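Local structure of amphoterin-induced protein 1 (Mus musculus, 2XOT) at residues L103-L114 and V126-Q137. The protein promotes the growth and fasciculation of neurites as a neuronal cell-adhesion protein whose extracellular leucine-rich repeats mediate homodimerisation. Residues are numbered along the deposited sequence; the frame is centred on the assembly and turned at random.
Sequences LDEFLFSDLQAL and VVDRNAFEDMAQ
With CG placed beside the backbone N in both residues (chi1 -61° in Phe108), Phe108 and Phe132 send their rings the same way, side by side. The planes lie 20° apart with the rings so offset that they barely overlap (centroids 5.6 Å apart), and they meet through CD2 of Phe108 and CE1 of Phe132. Leu103 crosses Phe132 obliquely and brings its CD2 to within 3.7 Å of the ring atom CZ. Met135 continues this apolar row: its chain is extended as far as SD and then bends at chi3 (82°), which lays SD against CB of Phe108 and carries CE to 3.6 Å from CD2 of Leu114. Shortening Met135 to an alanine would remove both SD and CE and is likely to leave a gap between CB of Phe108 and CD2 of Leu114.

Polar contacts tie the backbones beside this row. Phe108 N donates to Ala131 O in the carbonyl plane (2.9 Å), whereas the hydrogen bond from Phe106 N meets Asn130 O from above that carbonyl's plane (2.7 Å). Ser109 OG donates a hydrogen bond to Glu133 O (2.6 Å), linking a side chain of one loop to the backbone of the next. Further along, a single water donates to Leu111 O and Leu114 O and accepts from Gln137 N, bridging the loops where they share no direct hydrogen bond. Within 126-137, Asp128 OD1 accepts from Asn130 N in an Asx turn leading into the 3-10 turn 129-131.

Phe108 and Phe132 both also pack on Leu117 of strand 116-118. Two successive inter-strand loops stacked residue against equivalent residue, Phe108 on Phe132, form part of the phenylalanine spine characteristic of the leucine-rich repeat solenoid, here on its convex side.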
loop_
_atom_site.group_PDB
_atom_site.type_symbol
_atom_site.label_atom_id
_atom_site.label_comp_id
_atom_site.label_asym_id
_atom_site.label_seq_id
_atom_site.Cartn_x
_atom_site.Cartn_y
_atom_site.Cartn_z
ATOM N N LEU B 103 13.396 -17.714 -15.146
ATOM C CA LEU B 103 13.332 -17.355 -13.738
ATOM C C LEU B 103 14.228 -18.331 -12.983
ATOM O O LEU B 103 13.799 -19.403 -12.588
ATOM C CB LEU B 103 11.876 -17.443 -13.253
ATOM C CG LEU B 103 11.023 -16.169 -13.295
ATOM C CD1 LEU B 103 11.366 -15.228 -14.442
ATOM C CD2 LEU B 103 9.554 -16.544 -13.327
ATOM N N ASP B 104 15.492 -17.962 -12.819
ATOM C CA ASP B 104 16.502 -18.871 -12.293
ATOM C C ASP B 104 16.248 -19.148 -10.824
ATOM O O ASP B 104 15.616 -18.340 -10.146
ATOM C CB ASP B 104 17.895 -18.270 -12.453
ATOM C CG ASP B 104 18.470 -18.472 -13.837
ATOM O OD1 ASP B 104 17.702 -18.703 -14.794
ATOM O OD2 ASP B 104 19.715 -18.398 -13.968
ATOM N N GLU B 105 16.747 -20.281 -10.328
ATOM C CA GLU B 105 16.522 -20.646 -8.923
ATOM C C GLU B 105 17.110 -19.608 -7.981
ATOM O O GLU B 105 18.191 -19.069 -8.234
ATOM C CB GLU B 105 17.064 -22.040 -8.597
ATOM C CG GLU B 105 18.529 -22.242 -8.901
ATOM C CD GLU B 105 19.081 -23.543 -8.322
ATOM O OE1 GLU B 105 18.299 -24.396 -7.803
ATOM O OE2 GLU B 105 20.321 -23.685 -8.383
ATOM N N PHE B 106 16.358 -19.315 -6.917
ATOM C CA PHE B 106 16.673 -18.278 -5.941
ATOM C C PHE B 106 16.776 -16.843 -6.471
ATOM O O PHE B 106 17.263 -15.967 -5.757
ATOM C CB PHE B 106 17.931 -18.655 -5.156
ATOM C CG PHE B 106 17.991 -20.110 -4.798
ATOM C CD1 PHE B 106 16.952 -20.708 -4.123
ATOM C CD2 PHE B 106 19.076 -20.886 -5.167
ATOM C CE1 PHE B 106 16.991 -22.053 -3.807
ATOM C CE2 PHE B 106 19.119 -22.229 -4.859
ATOM C CZ PHE B 106 18.085 -22.814 -4.182
ATOM N N LEU B 107 16.280 -16.580 -7.681
ATOM C CA LEU B 107 16.411 -15.242 -8.294
ATOM C C LEU B 107 15.805 -14.105 -7.467
ATOM O O LEU B 107 16.344 -13.004 -7.449
ATOM C CB LEU B 107 15.800 -15.218 -9.704
ATOM C CG LEU B 107 16.101 -14.004 -10.574
ATOM C CD1 LEU B 107 17.610 -13.853 -10.830
ATOM C CD2 LEU B 107 15.349 -14.104 -11.892
ATOM N N PHE B 108 14.704 -14.376 -6.766
ATOM C CA PHE B 108 14.012 -13.346 -5.979
ATOM C C PHE B 108 14.122 -13.596 -4.481
ATOM O O PHE B 108 13.522 -12.888 -3.698
ATOM C CB PHE B 108 12.542 -13.288 -6.395
ATOM C CG PHE B 108 12.334 -12.931 -7.864
ATOM C CD1 PHE B 108 12.647 -11.674 -8.335
ATOM C CD2 PHE B 108 11.837 -13.861 -8.759
ATOM C CE1 PHE B 108 12.479 -11.348 -9.660
ATOM C CE2 PHE B 108 11.655 -13.524 -10.084
ATOM C CZ PHE B 108 11.986 -12.268 -10.526
ATOM N N SER B 109 14.915 -14.586 -4.091
ATOM C CA SER B 109 15.033 -15.004 -2.696
ATOM C C SER B 109 15.659 -13.990 -1.744
ATOM O O SER B 109 15.498 -14.113 -0.526
ATOM C CB SER B 109 15.812 -16.308 -2.614
ATOM O OG SER B 109 15.047 -17.330 -3.180
ATOM N N ASP B 110 16.360 -12.993 -2.276
ATOM C CA ASP B 110 16.840 -11.891 -1.428
ATOM C C ASP B 110 15.681 -10.910 -1.092
ATOM O O ASP B 110 15.826 -10.067 -0.214
ATOM C CB ASP B 110 17.996 -11.143 -2.103
ATOM C CG ASP B 110 19.278 -11.984 -2.199
ATOM O OD1 ASP B 110 19.490 -12.854 -1.331
ATOM O OD2 ASP B 110 20.065 -11.764 -3.152
ATOM N N LEU B 111 14.542 -11.020 -1.782
ATOM C CA LEU B 111 13.400 -10.083 -1.556
ATOM C C LEU B 111 12.397 -10.637 -0.566
ATOM O O LEU B 111 11.247 -10.986 -0.918
ATOM C CB LEU B 111 12.703 -9.725 -2.876
ATOM C CG LEU B 111 13.580 -9.069 -3.937
ATOM C CD1 LEU B 111 12.858 -9.070 -5.287
ATOM C CD2 LEU B 111 14.016 -7.656 -3.524
ATOM N N GLN B 112 12.828 -10.677 0.691
ATOM C CA GLN B 112 12.038 -11.300 1.756
ATOM C C GLN B 112 10.896 -10.443 2.319
ATOM O O GLN B 112 10.072 -10.945 3.089
ATOM C CB GLN B 112 12.962 -11.755 2.889
ATOM C CG GLN B 112 13.983 -12.804 2.430
ATOM C CD GLN B 112 14.481 -13.698 3.571
ATOM O OE1 GLN B 112 14.256 -13.414 4.741
ATOM N NE2 GLN B 112 15.149 -14.790 3.220
ATOM N N ALA B 113 10.848 -9.164 1.942
ATOM C CA ALA B 113 9.751 -8.272 2.312
ATOM C C ALA B 113 8.846 -7.947 1.135
ATOM O O ALA B 113 7.881 -7.203 1.299
ATOM C CB ALA B 113 10.300 -6.977 2.909
ATOM N N LEU B 114 9.138 -8.509 -0.039
ATOM C CA LEU B 114 8.392 -8.177 -1.264
ATOM C C LEU B 114 6.946 -8.642 -1.152
ATOM O O LEU B 114 6.675 -9.789 -0.744
ATOM C CB LEU B 114 9.026 -8.811 -2.509
ATOM C CG LEU B 114 8.580 -8.146 -3.827
ATOM C CD1 LEU B 114 9.275 -6.822 -4.002
ATOM C CD2 LEU B 114 8.884 -9.028 -5.011
ATOM N N VAL B 126 9.102 -21.129 -18.608
ATOM C CA VAL B 126 9.109 -22.117 -17.530
ATOM C C VAL B 126 9.313 -21.426 -16.206
ATOM O O VAL B 126 10.251 -20.634 -16.061
ATOM C CB VAL B 126 10.265 -23.142 -17.740
ATOM C CG1 VAL B 126 10.521 -23.946 -16.479
ATOM C CG2 VAL B 126 9.953 -24.042 -18.893
ATOM N N VAL B 127 8.431 -21.723 -15.243
ATOM C CA VAL B 127 8.487 -21.141 -13.900
ATOM C C VAL B 127 9.120 -22.136 -12.926
ATOM O O VAL B 127 8.546 -23.189 -12.659
ATOM C CB VAL B 127 7.053 -20.760 -13.387
ATOM C CG1 VAL B 127 7.125 -20.050 -12.007
ATOM C CG2 VAL B 127 6.335 -19.875 -14.402
ATOM N N ASP B 128 10.320 -21.828 -12.428
ATOM C CA ASP B 128 10.994 -22.680 -11.437
ATOM C C ASP B 128 10.514 -22.268 -10.054
ATOM O O ASP B 128 10.698 -21.137 -9.673
ATOM C CB ASP B 128 12.528 -22.513 -11.537
ATOM C CG ASP B 128 13.296 -23.398 -10.547
ATOM O OD1 ASP B 128 12.710 -23.848 -9.527
ATOM O OD2 ASP B 128 14.500 -23.649 -10.797
ATOM N N ARG B 129 9.917 -23.187 -9.307
ATOM C CA ARG B 129 9.491 -22.917 -7.912
ATOM C C ARG B 129 10.555 -22.249 -7.045
ATOM O O ARG B 129 10.230 -21.441 -6.151
ATOM C CB ARG B 129 9.082 -24.201 -7.213
ATOM C CG ARG B 129 8.903 -24.064 -5.695
ATOM C CD ARG B 129 7.773 -23.061 -5.341
ATOM N NE ARG B 129 7.621 -22.863 -3.899
ATOM C CZ ARG B 129 8.426 -22.115 -3.139
ATOM N NH1 ARG B 129 9.470 -21.487 -3.662
ATOM N NH2 ARG B 129 8.214 -22.016 -1.827
ATOM N N ASN B 130 11.817 -22.598 -7.279
ATOM C CA ASN B 130 12.900 -22.068 -6.471
ATOM C C ASN B 130 13.244 -20.610 -6.765
ATOM O O ASN B 130 13.931 -19.982 -5.980
ATOM C CB ASN B 130 14.155 -22.945 -6.605
ATOM C CG ASN B 130 14.003 -24.295 -5.912
ATOM O OD1 ASN B 130 14.606 -25.282 -6.339
ATOM N ND2 ASN B 130 13.191 -24.345 -4.839
ATOM N N ALA B 131 12.775 -20.047 -7.874
ATOM C CA ALA B 131 12.970 -18.603 -8.112
ATOM C C ALA B 131 12.361 -17.754 -6.984
ATOM O O ALA B 131 12.850 -16.660 -6.664
ATOM C CB ALA B 131 12.403 -18.189 -9.481
ATOM N N PHE B 132 11.305 -18.274 -6.375
ATOM C CA PHE B 132 10.555 -17.559 -5.329
ATOM C C PHE B 132 10.731 -18.141 -3.931
ATOM O O PHE B 132 9.965 -17.841 -3.015
ATOM C CB PHE B 132 9.094 -17.559 -5.690
ATOM C CG PHE B 132 8.843 -17.189 -7.126
ATOM C CD1 PHE B 132 8.740 -15.859 -7.506
ATOM C CD2 PHE B 132 8.718 -18.167 -8.086
ATOM C CE1 PHE B 132 8.528 -15.522 -8.828
ATOM C CE2 PHE B 132 8.488 -17.833 -9.395
ATOM C CZ PHE B 132 8.386 -16.504 -9.764
ATOM N N GLU B 133 11.746 -18.968 -3.769
ATOM C CA GLU B 133 12.040 -19.545 -2.465
ATOM C C GLU B 133 12.269 -18.446 -1.430
ATOM O O GLU B 133 12.977 -17.478 -1.695
ATOM C CB GLU B 133 13.247 -20.470 -2.565
ATOM C CG GLU B 133 13.585 -21.215 -1.303
ATOM C CD GLU B 133 12.600 -22.302 -0.958
ATOM O OE1 GLU B 133 11.651 -22.561 -1.741
ATOM O OE2 GLU B 133 12.781 -22.914 0.114
ATOM N N ASP B 134 11.616 -18.623 -0.275
ATOM C CA ASP B 134 11.751 -17.800 0.933
ATOM C C ASP B 134 11.066 -16.431 0.892
ATOM O O ASP B 134 11.248 -15.596 1.779
ATOM C CB ASP B 134 13.223 -17.690 1.356
ATOM C CG ASP B 134 13.762 -19.004 1.927
ATOM O OD1 ASP B 134 13.124 -19.576 2.835
ATOM O OD2 ASP B 134 14.820 -19.467 1.461
ATOM N N MET B 135 10.253 -16.203 -0.129
ATOM C CA MET B 135 9.523 -14.954 -0.230
ATOM C C MET B 135 8.303 -15.056 0.686
ATOM O O MET B 135 7.176 -15.318 0.241
ATOM C CB MET B 135 9.148 -14.707 -1.681
ATOM C CG MET B 135 10.352 -14.537 -2.542
ATOM S SD MET B 135 9.847 -14.224 -4.231
ATOM C CE MET B 135 9.516 -12.475 -4.080
ATOM N N ALA B 136 8.531 -14.875 1.985
ATOM C CA ALA B 136 7.477 -15.127 2.969
ATOM C C ALA B 136 6.346 -14.110 2.902
ATOM O O ALA B 136 5.263 -14.368 3.424
ATOM C CB ALA B 136 8.062 -15.160 4.389
ATOM N N GLN B 137 6.585 -12.950 2.297
ATOM C CA GLN B 137 5.604 -11.871 2.305
ATOM C C GLN B 137 4.922 -11.658 0.955
ATOM O O GLN B 137 4.167 -10.721 0.825
ATOM C CB GLN B 137 6.267 -10.552 2.713
ATOM C CG GLN B 137 6.945 -10.605 4.072
ATOM C CD GLN B 137 5.969 -10.860 5.200
ATOM O OE1 GLN B 137 4.783 -10.538 5.106
ATOM N NE2 GLN B 137 6.465 -11.429 6.280
HETATM O O HOH W 1 8.498 -11.944 -0.029
#